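Long-range contact in MetRS related protein (Pyrococcus horikoshii, PDB 2CWP), which probably binds tRNA through an OB-fold domain, as in the tRNA-binding modules attached to methionyl-tRNA synthetases: residues 26-38 with 48-61. Residues are numbered along the deposited sequence; the frame is centred on the assembly and turned at random.
Sequences EKIKRTKKLIKLI and IVTGIADQIPPEEL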
ATOM      1  N   GLU A  26       8.932   5.953  -6.413  1.00 27.74           N
ATOM      2  CA  GLU A  26       9.601   6.005  -7.710  1.00 31.86           C
ATOM      3  C   GLU A  26       9.464   4.694  -8.455  1.00 31.16           C
ATOM      4  O   GLU A  26       9.511   3.619  -7.859  1.00 31.12           O
ATOM      5  CB  GLU A  26      11.088   6.350  -7.550  1.00 34.35           C
ATOM      6  CG  GLU A  26      11.816   5.520  -6.500  1.00 44.80           C
ATOM      7  CD  GLU A  26      13.333   5.624  -6.615  1.00 49.24           C
ATOM      8  OE1 GLU A  26      13.835   6.749  -6.848  1.00 46.20           O
ATOM      9  OE2 GLU A  26      14.015   4.580  -6.465  1.00 44.80           O
ATOM     10  N   LYS A  27       9.298   4.788  -9.770  1.00 33.55           N
ATOM     11  CA  LYS A  27       9.146   3.598 -10.587  1.00 37.43           C
ATOM     12  C   LYS A  27      10.364   2.711 -10.391  1.00 35.90           C
ATOM     13  O   LYS A  27      11.465   3.210 -10.167  1.00 34.85           O
ATOM     14  CB  LYS A  27       9.016   3.973 -12.071  1.00 39.19           C
ATOM     15  CG  LYS A  27       7.847   4.894 -12.405  1.00 32.09           C
ATOM     16  CD  LYS A  27       7.553   4.889 -13.911  1.00 38.67           C
ATOM     17  CE  LYS A  27       7.220   3.473 -14.389  1.00 40.10           C
ATOM     18  NZ  LYS A  27       6.594   3.416 -15.730  1.00 37.50           N
ATOM     19  N   ILE A  28      10.159   1.400 -10.444  1.00 38.36           N
ATOM     20  CA  ILE A  28      11.261   0.451 -10.307  1.00 39.10           C
ATOM     21  C   ILE A  28      11.841   0.280 -11.711  1.00 38.90           C
ATOM     22  O   ILE A  28      11.102   0.108 -12.679  1.00 29.76           O
ATOM     23  CB  ILE A  28      10.776  -0.924  -9.764  1.00 39.70           C
ATOM     24  CG1 ILE A  28      10.329  -0.777  -8.307  1.00 33.62           C
ATOM     25  CG2 ILE A  28      11.890  -1.964  -9.881  1.00 36.41           C
ATOM     26  CD1 ILE A  28       9.964  -2.091  -7.639  1.00 36.87           C
ATOM     27  N   LYS A  29      13.168   0.344 -11.806  1.00 46.63           N
ATOM     28  CA  LYS A  29      13.884   0.235 -13.081  1.00 45.75           C
ATOM     29  C   LYS A  29      13.530  -1.017 -13.879  1.00 42.83           C
ATOM     30  O   LYS A  29      13.440  -2.113 -13.326  1.00 42.77           O
ATOM     31  CB  LYS A  29      15.390   0.252 -12.826  1.00 47.56           C
ATOM     32  CG  LYS A  29      16.189   0.997 -13.872  1.00 57.72           C
ATOM     33  CD  LYS A  29      17.682   0.715 -13.729  1.00 58.71           C
ATOM     34  CE  LYS A  29      18.023  -0.700 -14.187  1.00 59.66           C
ATOM     35  NZ  LYS A  29      19.483  -0.986 -14.144  1.00 61.36           N
ATOM     36  N   ARG A  30      13.343  -0.843 -15.183  1.00 48.00           N
ATOM     37  CA  ARG A  30      13.013  -1.949 -16.079  1.00 52.31           C
ATOM     38  C   ARG A  30      11.644  -2.567 -15.843  1.00 50.06           C
ATOM     39  O   ARG A  30      11.452  -3.764 -16.053  1.00 51.95           O
ATOM     40  CB  ARG A  30      14.092  -3.037 -15.997  1.00 56.69           C
ATOM     41  CG  ARG A  30      15.350  -2.682 -16.768  1.00 64.73           C
ATOM     42  CD  ARG A  30      16.470  -3.687 -16.550  1.00 70.21           C
ATOM     43  NE  ARG A  30      16.941  -3.678 -15.170  1.00 71.95           N
ATOM     44  CZ  ARG A  30      18.188  -3.957 -14.803  1.00 72.03           C
ATOM     45  NH1 ARG A  30      19.098  -4.270 -15.715  1.00 72.55           N
ATOM     46  NH2 ARG A  30      18.526  -3.912 -13.519  1.00 71.50           N
ATOM     47  N   THR A  31      10.700  -1.745 -15.397  1.00 47.67           N
ATOM     48  CA  THR A  31       9.338  -2.202 -15.161  1.00 45.97           C
ATOM     49  C   THR A  31       8.426  -1.109 -15.677  1.00 40.92           C
ATOM     50  O   THR A  31       8.816   0.056 -15.738  1.00 39.33           O
ATOM     51  CB  THR A  31       9.041  -2.413 -13.660  1.00 47.68           C
ATOM     52  OG1 THR A  31       8.732  -1.153 -13.050  1.00 41.88           O
ATOM     53  CG2 THR A  31      10.250  -3.021 -12.961  1.00 48.70           C
ATOM     54  N   LYS A  32       7.210  -1.487 -16.043  1.00 43.68           N
ATOM     55  CA  LYS A  32       6.251  -0.521 -16.556  1.00 42.04           C
ATOM     56  C   LYS A  32       5.155  -0.223 -15.548  1.00 39.85           C
ATOM     57  O   LYS A  32       4.548   0.844 -15.578  1.00 39.92           O
ATOM     58  CB  LYS A  32       5.627  -1.043 -17.852  1.00 44.75           C
ATOM     59  CG  LYS A  32       6.638  -1.252 -18.972  1.00 51.79           C
ATOM     60  CD  LYS A  32       5.935  -1.487 -20.294  1.00 62.53           C
ATOM     61  CE  LYS A  32       6.933  -1.656 -21.429  1.00 67.34           C
ATOM     62  NZ  LYS A  32       6.254  -1.814 -22.744  1.00 68.40           N
ATOM     63  N   LYS A  33       4.921  -1.162 -14.639  1.00 39.62           N
ATOM     64  CA  LYS A  33       3.866  -1.009 -13.640  1.00 39.23           C
ATOM     65  C   LYS A  33       4.324  -0.877 -12.191  1.00 36.14           C
ATOM     66  O   LYS A  33       3.558  -0.421 -11.346  1.00 35.71           O
ATOM     67  CB  LYS A  33       2.916  -2.201 -13.708  1.00 36.58           C
ATOM     68  CG  LYS A  33       2.219  -2.407 -15.026  1.00 43.55           C
ATOM     69  CD  LYS A  33       1.255  -3.560 -14.895  1.00 43.61           C
ATOM     70  CE  LYS A  33       0.161  -3.490 -15.943  1.00 53.37           C
ATOM     71  NZ  LYS A  33      -0.889  -4.518 -15.670  1.00 51.53           N
ATOM     72  N   LEU A  34       5.560  -1.270 -11.896  1.00 32.48           N
ATOM     73  CA  LEU A  34       6.022  -1.240 -10.518  1.00 28.15           C
ATOM     74  C   LEU A  34       6.495   0.087  -9.969  1.00 28.86           C
ATOM     75  O   LEU A  34       7.192   0.837 -10.637  1.00 35.25           O
ATOM     76  CB  LEU A  34       7.124  -2.285 -10.298  1.00 28.84           C
ATOM     77  CG  LEU A  34       6.789  -3.760 -10.534  1.00 33.62           C
ATOM     78  CD1 LEU A  34       7.889  -4.609  -9.897  1.00 39.43           C
ATOM     79  CD2 LEU A  34       5.457  -4.121  -9.923  1.00 32.08           C
ATOM     80  N   ILE A  35       6.099   0.364  -8.731  1.00 30.74           N
ATOM     81  CA  ILE A  35       6.510   1.577  -8.034  1.00 24.64           C
ATOM     82  C   ILE A  35       6.976   1.192  -6.630  1.00 28.87           C
ATOM     83  O   ILE A  35       6.290   0.447  -5.912  1.00 23.87           O
ATOM     84  CB  ILE A  35       5.355   2.597  -7.885  1.00 26.78           C
ATOM     85  CG1 ILE A  35       4.839   3.024  -9.256  1.00 26.63           C
ATOM     86  CG2 ILE A  35       5.836   3.806  -7.103  1.00 25.56           C
ATOM     87  CD1 ILE A  35       3.758   4.053  -9.192  1.00 25.59           C
ATOM     88  N   LYS A  36       8.146   1.690  -6.247  1.00 30.51           N
ATOM     89  CA  LYS A  36       8.683   1.421  -4.920  1.00 33.19           C
ATOM     90  C   LYS A  36       8.289   2.579  -4.023  1.00 34.57           C
ATOM     91  O   LYS A  36       8.456   3.742  -4.394  1.00 31.18           O
ATOM     92  CB  LYS A  36      10.207   1.308  -4.949  1.00 37.59           C
ATOM     93  CG  LYS A  36      10.806   0.822  -3.630  1.00 39.67           C
ATOM     94  CD  LYS A  36      12.307   0.571  -3.754  1.00 46.54           C
ATOM     95  CE  LYS A  36      13.125   1.778  -3.325  1.00 49.09           C
ATOM     96  NZ  LYS A  36      13.061   1.983  -1.854  1.00 51.40           N
ATOM     97  N   LEU A  37       7.749   2.259  -2.853  1.00 30.51           N
ATOM     98  CA  LEU A  37       7.337   3.285  -1.912  1.00 33.18           C
ATOM     99  C   LEU A  37       8.104   3.155  -0.609  1.00 31.17           C
ATOM    100  O   LEU A  37       8.410   2.051  -0.164  1.00 37.74           O
ATOM    101  CB  LEU A  37       5.846   3.147  -1.591  1.00 34.97           C
ATOM    102  CG  LEU A  37       4.826   3.073  -2.727  1.00 40.31           C
ATOM    103  CD1 LEU A  37       3.500   2.507  -2.189  1.00 26.85           C
ATOM    104  CD2 LEU A  37       4.645   4.453  -3.334  1.00 32.00           C
ATOM    105  N   ILE A  38       8.419   4.289   0.000  1.00 30.55           N
ATOM    106  CA  ILE A  38       9.082   4.286   1.293  1.00 30.41           C
ATOM    107  C   ILE A  38       7.976   4.891   2.143  1.00 28.82           C
ATOM    108  O   ILE A  38       7.639   6.078   2.007  1.00 29.07           O
ATOM    109  CB  ILE A  38      10.323   5.182   1.316  1.00 35.43           C
ATOM    110  CG1 ILE A  38      11.354   4.646   0.321  1.00 38.16           C
ATOM    111  CG2 ILE A  38      10.894   5.236   2.734  1.00 31.78           C
ATOM    112  CD1 ILE A  38      12.581   5.525   0.170  1.00 47.56           C
ATOM    113  N   ILE A  48       7.502  -0.610   0.328  1.00 32.44           N
ATOM    114  CA  ILE A  48       6.361  -1.296  -0.243  1.00 30.86           C
ATOM    115  C   ILE A  48       6.248  -1.096  -1.741  1.00 33.71           C
ATOM    116  O   ILE A  48       6.276   0.030  -2.237  1.00 34.73           O
ATOM    117  CB  ILE A  48       5.055  -0.822   0.440  1.00 32.78           C
ATOM    118  CG1 ILE A  48       5.041  -1.319   1.891  1.00 35.50           C
ATOM    119  CG2 ILE A  48       3.832  -1.311  -0.346  1.00 32.22           C
ATOM    120  CD1 ILE A  48       3.881  -0.820   2.723  1.00 20.97           C
ATOM    121  N   VAL A  49       6.111  -2.207  -2.456  1.00 31.20           N
ATOM    122  CA  VAL A  49       5.972  -2.176  -3.899  1.00 30.51           C
ATOM    123  C   VAL A  49       4.497  -2.308  -4.313  1.00 28.48           C
ATOM    124  O   VAL A  49       3.750  -3.105  -3.743  1.00 26.99           O
ATOM    125  CB  VAL A  49       6.795  -3.322  -4.542  1.00 32.11           C
ATOM    126  CG1 VAL A  49       6.640  -3.299  -6.057  1.00 27.43           C
ATOM    127  CG2 VAL A  49       8.266  -3.188  -4.147  1.00 27.45           C
ATOM    128  N   THR A  50       4.088  -1.506  -5.291  1.00 28.86           N
ATOM    129  CA  THR A  50       2.728  -1.542  -5.833  1.00 27.81           C
ATOM    130  C   THR A  50       2.888  -1.519  -7.357  1.00 27.29           C
ATOM    131  O   THR A  50       3.791  -0.867  -7.872  1.00 32.91           O
ATOM    132  CB  THR A  50       1.890  -0.315  -5.367  1.00 28.13           C
ATOM    133  OG1 THR A  50       0.565  -0.407  -5.900  1.00 24.63           O
ATOM    134  CG2 THR A  50       2.530   0.981  -5.839  1.00 24.89           C
ATOM    135  N   GLY A  51       2.029  -2.228  -8.085  1.00 25.83           N
ATOM    136  CA  GLY A  51       2.165  -2.263  -9.533  1.00 25.63           C
ATOM    137  C   GLY A  51       1.058  -1.549 -10.287  1.00 27.95           C
ATOM    138  O   GLY A  51       0.395  -2.141 -11.129  1.00 33.43           O
ATOM    139  N   ILE A  52       0.885  -0.262 -10.019  1.00 28.06           N
ATOM    140  CA  ILE A  52      -0.175   0.507 -10.654  1.00 24.60           C
ATOM    141  C   ILE A  52       0.334   1.609 -11.576  1.00 29.96           C
ATOM    142  O   ILE A  52      -0.472   2.353 -12.136  1.00 28.99           O
ATOM    143  CB  ILE A  52      -1.077   1.152  -9.563  1.00 26.28           C
ATOM    144  CG1 ILE A  52      -0.233   2.093  -8.691  1.00 25.07           C
ATOM    145  CG2 ILE A  52      -1.704   0.061  -8.696  1.00 21.91           C
ATOM    146  CD1 ILE A  52      -0.908   2.570  -7.399  1.00 28.21           C
ATOM    147  N   ALA A  53       1.658   1.689 -11.751  1.00 28.99           N
ATOM    148  CA  ALA A  53       2.298   2.734 -12.565  1.00 30.17           C
ATOM    149  C   ALA A  53       1.760   2.954 -13.978  1.00 28.83           C
ATOM    150  O   ALA A  53       1.999   3.990 -14.574  1.00 33.15           O
ATOM    151  CB  ALA A  53       3.815   2.499 -12.617  1.00 28.98           C
ATOM    152  N   ASP A  54       1.051   1.985 -14.526  1.00 30.82           N
ATOM    153  CA  ASP A  54       0.508   2.144 -15.866  1.00 34.56           C
ATOM    154  C   ASP A  54      -0.775   2.974 -15.798  1.00 35.74           C
ATOM    155  O   ASP A  54      -1.242   3.496 -16.814  1.00 30.41           O
ATOM    156  CB  ASP A  54       0.200   0.771 -16.456  1.00 43.61           C
ATOM    157  CG  ASP A  54      -0.727  -0.025 -15.574  1.00 46.12           C
ATOM    158  OD1 ASP A  54      -0.568   0.079 -14.335  1.00 46.00           O
ATOM    159  OD2 ASP A  54      -1.601  -0.743 -16.106  1.00 49.28           O
ATOM    160  N   GLN A  55      -1.337   3.087 -14.593  1.00 29.21           N
ATOM    161  CA  GLN A  55      -2.565   3.843 -14.379  1.00 26.26           C
ATOM    162  C   GLN A  55      -2.392   5.011 -13.422  1.00 27.21           C
ATOM    163  O   GLN A  55      -3.039   6.033 -13.578  1.00 27.43           O
ATOM    164  CB  GLN A  55      -3.657   2.940 -13.817  1.00 23.04           C
ATOM    165  CG  GLN A  55      -4.115   1.849 -14.753  1.00 29.47           C
ATOM    166  CD  GLN A  55      -5.392   1.207 -14.256  1.00 31.01           C
ATOM    167  OE1 GLN A  55      -6.375   1.903 -13.991  1.00 22.41           O
ATOM    168  NE2 GLN A  55      -5.383  -0.122 -14.111  1.00 21.40           N
ATOM    169  N   ILE A  56      -1.525   4.845 -12.427  1.00 28.63           N
ATOM    170  CA  ILE A  56      -1.303   5.873 -11.412  1.00 30.93           C
ATOM    171  C   ILE A  56       0.164   6.275 -11.310  1.00 30.57           C
ATOM    172  O   ILE A  56       0.989   5.503 -10.831  1.00 37.63           O
ATOM    173  CB  ILE A  56      -1.747   5.366 -10.012  1.00 27.86           C
ATOM    174  CG1 ILE A  56      -3.201   4.880 -10.046  1.00 28.21           C
ATOM    175  CG2 ILE A  56      -1.559   6.468  -8.986  1.00 23.72           C
ATOM    176  CD1 ILE A  56      -4.229   5.988 -10.263  1.00 40.88           C
ATOM    177  N   PRO A  57       0.508   7.500 -11.733  1.00 30.12           N
ATOM    178  CA  PRO A  57       1.909   7.919 -11.650  1.00 26.97           C
ATOM    179  C   PRO A  57       2.386   8.092 -10.206  1.00 26.89           C
ATOM    180  O   PRO A  57       1.601   8.401  -9.313  1.00 31.58           O
ATOM    181  CB  PRO A  57       1.923   9.231 -12.435  1.00 27.57           C
ATOM    182  CG  PRO A  57       0.573   9.794 -12.130  1.00 31.18           C
ATOM    183  CD  PRO A  57      -0.330   8.577 -12.284  1.00 28.79           C
ATOM    184  N   PRO A  58       3.692   7.903  -9.972  1.00 26.64           N
ATOM    185  CA  PRO A  58       4.355   8.014  -8.666  1.00 27.59           C
ATOM    186  C   PRO A  58       4.072   9.310  -7.906  1.00 28.71           C
ATOM    187  O   PRO A  58       3.878   9.284  -6.686  1.00 28.04           O
ATOM    188  CB  PRO A  58       5.838   7.874  -9.014  1.00 26.89           C
ATOM    189  CG  PRO A  58       5.822   7.024 -10.234  1.00 30.49           C
ATOM    190  CD  PRO A  58       4.672   7.581 -11.028  1.00 27.64           C
ATOM    191  N   GLU A  59       4.045  10.431  -8.619  1.00 24.02           N
ATOM    192  CA  GLU A  59       3.800  11.713  -7.980  1.00 30.43           C
ATOM    193  C   GLU A  59       2.392  11.850  -7.394  1.00 31.35           C
ATOM    194  O   GLU A  59       2.121  12.768  -6.618  1.00 30.15           O
ATOM    195  CB  GLU A  59       4.107  12.884  -8.945  1.00 33.34           C
ATOM    196  CG  GLU A  59       3.196  13.037 -10.156  1.00 33.16           C
ATOM    197  CD  GLU A  59       3.649  12.225 -11.380  1.00 35.06           C
ATOM    198  OE1 GLU A  59       3.073  12.451 -12.472  1.00 26.06           O
ATOM    199  OE2 GLU A  59       4.563  11.372 -11.253  1.00 32.35           O
ATOM    200  N   GLU A  60       1.489  10.944  -7.752  1.00 28.32           N
ATOM    201  CA  GLU A  60       0.151  11.012  -7.189  1.00 25.32           C
ATOM    202  C   GLU A  60       0.082  10.311  -5.820  1.00 29.16           C
ATOM    203  O   GLU A  60      -0.930  10.393  -5.120  1.00 33.09           O
ATOM    204  CB  GLU A  60      -0.862  10.411  -8.169  1.00 28.36           C
ATOM    205  CG  GLU A  60      -1.331  11.420  -9.210  1.00 33.33           C
ATOM    206  CD  GLU A  60      -2.167  10.803 -10.311  1.00 41.12           C
ATOM    207  OE1 GLU A  60      -2.799   9.754 -10.061  1.00 45.96           O
ATOM    208  OE2 GLU A  60      -2.204  11.376 -11.426  1.00 45.91           O
ATOM    209  N   LEU A  61       1.171   9.650  -5.421  1.00 26.98           N
ATOM    210  CA  LEU A  61       1.209   8.945  -4.131  1.00 27.76           C
ATOM    211  C   LEU A  61       2.073   9.669  -3.104  1.00 26.59           C
ATOM    212  O   LEU A  61       1.749   9.706  -1.926  1.00 30.88           O
ATOM    213  CB  LEU A  61       1.736   7.526  -4.323  1.00 19.06           C
ATOM    214  CG  LEU A  61       0.887   6.625  -5.226  1.00 28.23           C
ATOM    215  CD1 LEU A  61       1.776   5.918  -6.228  1.00 28.95           C
ATOM    216  CD2 LEU A  61       0.132   5.629  -4.385  1.00 27.75           C
TER
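Ile35 and Thr50 pair across the antiparallel hairpin of strands 35-40 and 45-50, part of the OB-fold tRNA-binding domain, and each donates its backbone N-H to the other's carbonyl. Ile35 N meets Thr50 O at 2.8 Å, and Thr50 N returns a bond to Ile35 O. Leu37 and Ile48 form the next doubly bonded pair. Beyond Thr50 the chain turns and runs past the 33-35 end of the hairpin, where Ala53 N adds a further bond, reaching Lys33 O at 2.9 Å.

Ile35 carries the apolar part. Its CG1 branch lies anti to the carbonyl carbon (chi1 -60°) and runs over Ala53, with CG1 3.6 Å from Ala53 CB. The terminal CD1 then enters a pocket formed by the 53-61 loop, 3.8 Å from Pro58 CG and 4.0 Å from Leu61 CD1. With an alanine in place of Ile35, CG1 and CD1 are gone, and a gap would probably open between Ala53, Pro58 and Leu61, leaving the loop less firmly seated against the strand. Lys27, at the end of strand 17-27, lays its CG on the same proline carbon.

On the other face, Val49 receives Ile28 and Leu34: Ile28 CD1 comes in at about a right angle and sits almost evenly between the two methyls of Val49. At the exposed end of the contact, the extended chain of Lys33 passes across the Asp54 side chain at a slant.

Further out, Val80 of strand 80-82 packs on Ile28 and Val49. Leu37 and Ile48 touch Phe68 of strand 65-69, consistent with this face of the hairpin turning to the interior of the OB barrel. The Lys33-Asp54 salt bridge is long, with Lys33 NZ 3.9 Å from Asp54 OD2; the preceding carbon, Lys33 CE, lies nearer to that oxygen, at 3.3 Å.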